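Local coordinates for protein AvrRxo1-ORF1 (Xanthomonas oryzae pv. oryzicola, PDB 4Z8T) that is a type III effector with a polynucleotide kinase domain, probably phosphorylating a small-molecule or nucleotide-like substrate, and is bound by its chaperone-like partner AvrRxo1-ORF2, at residues G195-K200 with S323-A328; N191-V196 with P211-G216. One frame throughout, in Å; residues are numbered along the deposited sequence.

Contact 1: residues G195-K200 with S323-A328; sequences GVLQRK and SAALAA. With SO4 (sulfate ion), chain E.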
loop_
_atom_site.group_PDB
_atom_site.type_symbol
_atom_site.label_atom_id
_atom_site.label_comp_id
_atom_site.label_asym_id
_atom_site.label_seq_id
_atom_site.Cartn_x
_atom_site.Cartn_y
_atom_site.Cartn_z
ATOM N N GLY A 195 -18.481 0.564 9.999
ATOM C CA GLY A 195 -19.738 -0.139 9.827
ATOM C C GLY A 195 -20.181 -0.856 11.097
ATOM O O GLY A 195 -21.359 -0.857 11.448
ATOM N N VAL A 196 -19.232 -1.483 11.782
ATOM C CA VAL A 196 -19.525 -2.177 13.025
ATOM C C VAL A 196 -19.921 -1.177 14.121
ATOM O O VAL A 196 -20.882 -1.405 14.858
ATOM C CB VAL A 196 -18.344 -3.038 13.470
ATOM C CG1 VAL A 196 -18.565 -3.549 14.899
ATOM C CG2 VAL A 196 -18.205 -4.227 12.518
ATOM N N LEU A 197 -19.188 -0.073 14.217
ATOM C CA LEU A 197 -19.510 0.938 15.236
ATOM C C LEU A 197 -20.881 1.563 15.029
ATOM O O LEU A 197 -21.494 2.023 15.997
ATOM C CB LEU A 197 -18.432 2.034 15.299
ATOM C CG LEU A 197 -17.047 1.602 15.796
ATOM C CD1 LEU A 197 -16.108 2.799 15.884
ATOM C CD2 LEU A 197 -17.110 0.892 17.159
ATOM N N GLN A 198 -21.370 1.578 13.784
ATOM C CA GLN A 198 -22.702 2.114 13.484
ATOM C C GLN A 198 -23.836 1.169 13.835
ATOM O O GLN A 198 -24.986 1.602 13.964
ATOM C CB GLN A 198 -22.826 2.463 12.001
ATOM C CG GLN A 198 -22.046 3.692 11.615
ATOM C CD GLN A 198 -22.050 3.933 10.127
ATOM O OE1 GLN A 198 -21.064 3.658 9.442
ATOM N NE2 GLN A 198 -23.160 4.448 9.612
ATOM N N ARG A 199 -23.531 -0.118 13.975
ATOM C CA ARG A 199 -24.570 -1.083 14.317
ATOM C C ARG A 199 -24.973 -0.888 15.763
ATOM O O ARG A 199 -24.134 -0.930 16.651
ATOM C CB ARG A 199 -24.073 -2.517 14.093
ATOM C CG ARG A 199 -23.902 -2.833 12.629
ATOM C CD ARG A 199 -23.248 -4.186 12.422
ATOM N NE ARG A 199 -23.304 -4.550 11.017
ATOM C CZ ARG A 199 -22.910 -5.719 10.530
ATOM N NH1 ARG A 199 -22.425 -6.640 11.344
ATOM N NH2 ARG A 199 -23.011 -5.950 9.226
ATOM N N LYS A 200 -26.259 -0.669 16.005
ATOM C CA LYS A 200 -26.703 -0.421 17.366
ATOM C C LYS A 200 -27.127 -1.723 18.055
ATOM O O LYS A 200 -27.669 -2.618 17.409
ATOM C CB LYS A 200 -27.806 0.641 17.365
ATOM C CG LYS A 200 -27.320 1.945 16.729
ATOM C CD LYS A 200 -28.306 3.088 16.912
ATOM C CE LYS A 200 -29.356 3.125 15.809
ATOM N NZ LYS A 200 -28.981 4.056 14.695
ATOM N N SER A 323 -9.199 -0.555 18.067
ATOM C CA SER A 323 -9.313 -1.777 18.853
ATOM C C SER A 323 -10.119 -1.542 20.127
ATOM O O SER A 323 -11.039 -2.289 20.432
ATOM C CB SER A 323 -7.927 -2.316 19.201
ATOM O OG SER A 323 -8.042 -3.513 19.941
ATOM N N ALA A 324 -9.782 -0.486 20.854
ATOM C CA ALA A 324 -10.515 -0.147 22.074
ATOM C C ALA A 324 -11.986 0.193 21.802
ATOM O O ALA A 324 -12.886 -0.194 22.567
ATOM C CB ALA A 324 -9.825 0.995 22.791
ATOM N N ALA A 325 -12.222 0.915 20.711
ATOM C CA ALA A 325 -13.570 1.313 20.315
ATOM C C ALA A 325 -14.440 0.096 19.998
ATOM O O ALA A 325 -15.540 -0.042 20.520
ATOM C CB ALA A 325 -13.503 2.237 19.110
ATOM N N LEU A 326 -13.959 -0.793 19.130
ATOM C CA LEU A 326 -14.762 -1.971 18.810
ATOM C C LEU A 326 -14.937 -2.897 20.018
ATOM O O LEU A 326 -15.955 -3.576 20.136
ATOM C CB LEU A 326 -14.176 -2.748 17.622
ATOM C CG LEU A 326 -14.764 -2.356 16.267
ATOM C CD1 LEU A 326 -14.226 -1.021 15.775
ATOM C CD2 LEU A 326 -14.481 -3.460 15.248
ATOM N N ALA A 327 -13.955 -2.910 20.915
ATOM C CA ALA A 327 -14.038 -3.761 22.101
ATOM C C ALA A 327 -15.172 -3.278 22.994
ATOM O O ALA A 327 -16.009 -4.064 23.438
ATOM C CB ALA A 327 -12.716 -3.757 22.855
ATOM N N ALA A 328 -15.200 -1.978 23.243
ATOM C CA ALA A 328 -16.249 -1.380 24.066
ATOM C C ALA A 328 -17.622 -1.540 23.422
ATOM O O ALA A 328 -18.603 -1.858 24.091
ATOM C CB ALA A 328 -15.945 0.092 24.320
HETATM S S SO4 E . -22.212 -9.358 8.600
HETATM O O1 SO4 E . -23.605 -8.932 8.449
HETATM O O2 SO4 E . -21.447 -8.750 7.514
HETATM O O3 SO4 E . -22.175 -10.815 8.462
HETATM O O4 SO4 E . -21.697 -9.016 9.923
#
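L197 and L326 bring together helix 189-198 of the P-loop kinase fold and helix 322-331 near the C-terminus, and show how a helix can pack through its apolar residues while the arginine that follows binds an anion. Followed outward, the L197 side chain starts with CB, which sets CG beside the backbone N (chi1 -67°) and sends the branch across to the other helix. L197 CG lies 3.9 Å from L326 CD1. Of the two methyls, CD2 does most of the work: L197 CD2 is 3.7 Å from L326 CD1 and also rests 3.8 Å from the backbone atom A325 O. CD1, the extended branch, reaches the A325 methyl, with L197 CD1 to A325 CB at 4.2 Å. The two leucine side chains meet at about a right angle, so a branch of one lies across the other. L326 uses its second methyl elsewhere, placing CD2 4.1 Å from V196 CG1. Helix 304-315 adds L314 to the surroundings of L197, and H329 NE2 is hydrogen-bonded to R199 O, joining helix 322-331 to the end of helix 189-198.

Just beyond that end, the R199 side chain runs extended to a sulfate, whose sulfur lies in the guanidinium plane at its edge. P206 O also engages NH1, which should help fix the rotation of the group. R199 NH1 points almost straight at sulfate O4 (2.9 Å, 167°), whereas R199 NH2 makes a weak, bent bond of 3.1 Å to sulfate O1.

Contact 2: residues N191-V196 with P211-G216; sequences NSLVGV and PVVSSG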
loop_
_atom_site.group_PDB
_atom_site.type_symbol
_atom_site.label_atom_id
_atom_site.label_comp_id
_atom_site.label_asym_id
_atom_site.label_seq_id
_atom_site.Cartn_x
_atom_site.Cartn_y
_atom_site.Cartn_z
ATOM N N ASN A 191 -13.700 0.710 6.491
ATOM C CA ASN A 191 -15.135 0.818 6.246
ATOM C C ASN A 191 -15.888 -0.198 7.081
ATOM O O ASN A 191 -16.969 0.078 7.580
ATOM C CB ASN A 191 -15.481 0.618 4.764
ATOM C CG ASN A 191 -15.223 1.855 3.935
ATOM O OD1 ASN A 191 -14.417 2.715 4.318
ATOM N ND2 ASN A 191 -15.915 1.967 2.798
ATOM N N SER A 192 -15.325 -1.393 7.212
ATOM C CA SER A 192 -15.949 -2.403 8.051
ATOM C C SER A 192 -15.921 -2.001 9.508
ATOM O O SER A 192 -16.873 -2.257 10.229
ATOM C CB SER A 192 -15.272 -3.769 7.885
ATOM O OG SER A 192 -15.622 -4.343 6.629
ATOM N N LEU A 193 -14.829 -1.372 9.945
ATOM C CA LEU A 193 -14.719 -0.966 11.342
ATOM C C LEU A 193 -15.778 0.082 11.670
ATOM O O LEU A 193 -16.483 -0.029 12.683
ATOM C CB LEU A 193 -13.308 -0.435 11.647
ATOM C CG LEU A 193 -12.153 -1.434 11.452
ATOM C CD1 LEU A 193 -10.784 -0.737 11.607
ATOM C CD2 LEU A 193 -12.237 -2.600 12.420
ATOM N N VAL A 194 -15.926 1.081 10.807
ATOM C CA VAL A 194 -16.946 2.095 11.107
ATOM C C VAL A 194 -18.348 1.522 10.912
ATOM O O VAL A 194 -19.283 1.907 11.607
ATOM C CB VAL A 194 -16.736 3.422 10.362
ATOM C CG1 VAL A 194 -17.119 3.291 8.934
ATOM C CG2 VAL A 194 -17.547 4.538 11.034
ATOM N N GLY A 195 -18.481 0.564 9.999
ATOM C CA GLY A 195 -19.738 -0.139 9.827
ATOM C C GLY A 195 -20.181 -0.856 11.097
ATOM O O GLY A 195 -21.359 -0.857 11.448
ATOM N N VAL A 196 -19.232 -1.483 11.782
ATOM C CA VAL A 196 -19.525 -2.177 13.025
ATOM C C VAL A 196 -19.921 -1.177 14.121
ATOM O O VAL A 196 -20.882 -1.405 14.858
ATOM C CB VAL A 196 -18.344 -3.038 13.470
ATOM C CG1 VAL A 196 -18.565 -3.549 14.899
ATOM C CG2 VAL A 196 -18.205 -4.227 12.518
ATOM N N PRO A 211 -10.249 -7.978 16.317
ATOM C CA PRO A 211 -9.565 -9.097 15.658
ATOM C C PRO A 211 -10.456 -9.883 14.687
ATOM O O PRO A 211 -9.962 -10.411 13.683
ATOM C CB PRO A 211 -9.151 -9.995 16.830
ATOM C CG PRO A 211 -9.030 -9.054 17.987
ATOM C CD PRO A 211 -10.165 -8.082 17.788
ATOM N N VAL A 212 -11.746 -9.966 14.981
ATOM C CA VAL A 212 -12.678 -10.650 14.089
ATOM C C VAL A 212 -12.759 -9.946 12.737
ATOM O O VAL A 212 -12.750 -10.579 11.680
ATOM C CB VAL A 212 -14.071 -10.715 14.736
ATOM C CG1 VAL A 212 -15.136 -11.227 13.747
ATOM C CG2 VAL A 212 -14.021 -11.606 15.988
ATOM N N VAL A 213 -12.857 -8.625 12.771
ATOM C CA VAL A 213 -13.002 -7.855 11.539
ATOM C C VAL A 213 -11.701 -7.833 10.733
ATOM O O VAL A 213 -11.705 -7.977 9.502
ATOM C CB VAL A 213 -13.491 -6.429 11.862
ATOM C CG1 VAL A 213 -13.773 -5.653 10.574
ATOM C CG2 VAL A 213 -14.753 -6.508 12.722
ATOM N N SER A 214 -10.572 -7.692 11.416
ATOM C CA SER A 214 -9.279 -7.670 10.726
ATOM C C SER A 214 -8.888 -9.031 10.172
ATOM O O SER A 214 -8.500 -9.148 9.007
ATOM C CB SER A 214 -8.187 -7.120 11.647
ATOM O OG SER A 214 -6.973 -6.960 10.924
ATOM N N SER A 215 -9.011 -10.073 10.983
ATOM C CA SER A 215 -8.667 -11.393 10.487
ATOM C C SER A 215 -9.633 -11.827 9.396
ATOM O O SER A 215 -9.244 -12.502 8.437
ATOM C CB SER A 215 -8.615 -12.412 11.626
ATOM O OG SER A 215 -7.397 -12.242 12.338
ATOM N N GLY A 216 -10.885 -11.390 9.501
ATOM C CA GLY A 216 -11.853 -11.665 8.451
ATOM C C GLY A 216 -11.478 -10.996 7.141
ATOM O O GLY A 216 -11.655 -11.570 6.065
#
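A knob-into-hole fit, with V213 of helix 210-222 as the knob and L189, S192, L193 and V196 of helix 189-198 as the hole, joins two roughly antiparallel helices of the P-loop kinase domain. The axes of the two short segments approach to 10.2 Å at an angle of 150°, and the CA atoms of L193 and V213 lie 7.1 Å apart.

The two methyls of V213 divide the work. With CG1 anti to the backbone N (chi1 -175°), this methyl enters between S192 and L193: V213 CG1 is 3.6 Å from S192 CB and 3.9 Å from L193 CD2. The other methyl turns to the next turn of the opposing helix, where V213 CG2 lies 4.1 Å from V196 CG2, and the two valines lie alongside one another, pointing opposite ways. The stem of the knob also takes part, since V213 CB comes to 4.1 Å from L193 CD2.

S192 thus offers its CB to the apolar fit while its buried OG is satisfied by a hydrogen bond to T74 O, and with N73 ND2 bonded in turn to V213 O, the probable phosphate-binding loop is held by both helices of the pair. S215 is hydrogen-bonded to E77 and Y78 of the AvrRxo1-ORF2 chain, so helix 210-222 also serves the interface with the partner protein. Beside the pair runs helix 322-331, whose L326 and W322 pack on L193.

How the contacts relate
Contacts 1 and 2 meet on helix 189-198, and their centres lie 9 Å apart. V196 belongs to both, giving CG1 to helix 322-331 and CG2 to helix 210-222. The two also touch directly, because L326 CD2 reaches 3.7 Å from L193 CD2 and 4.0 Å from V213 CG2, so that three helices share one apolar core. Polar groups beside that core face the probable P-loop: S192 and V213 of contact 2 hold T74 and N73, while R199 of contact 1, whose sulfate probably comes from the crystallisation liquor, packs on A75. Sulfate hydrogen-bonded to A75 N is consistent with a phosphate position in a kinase site.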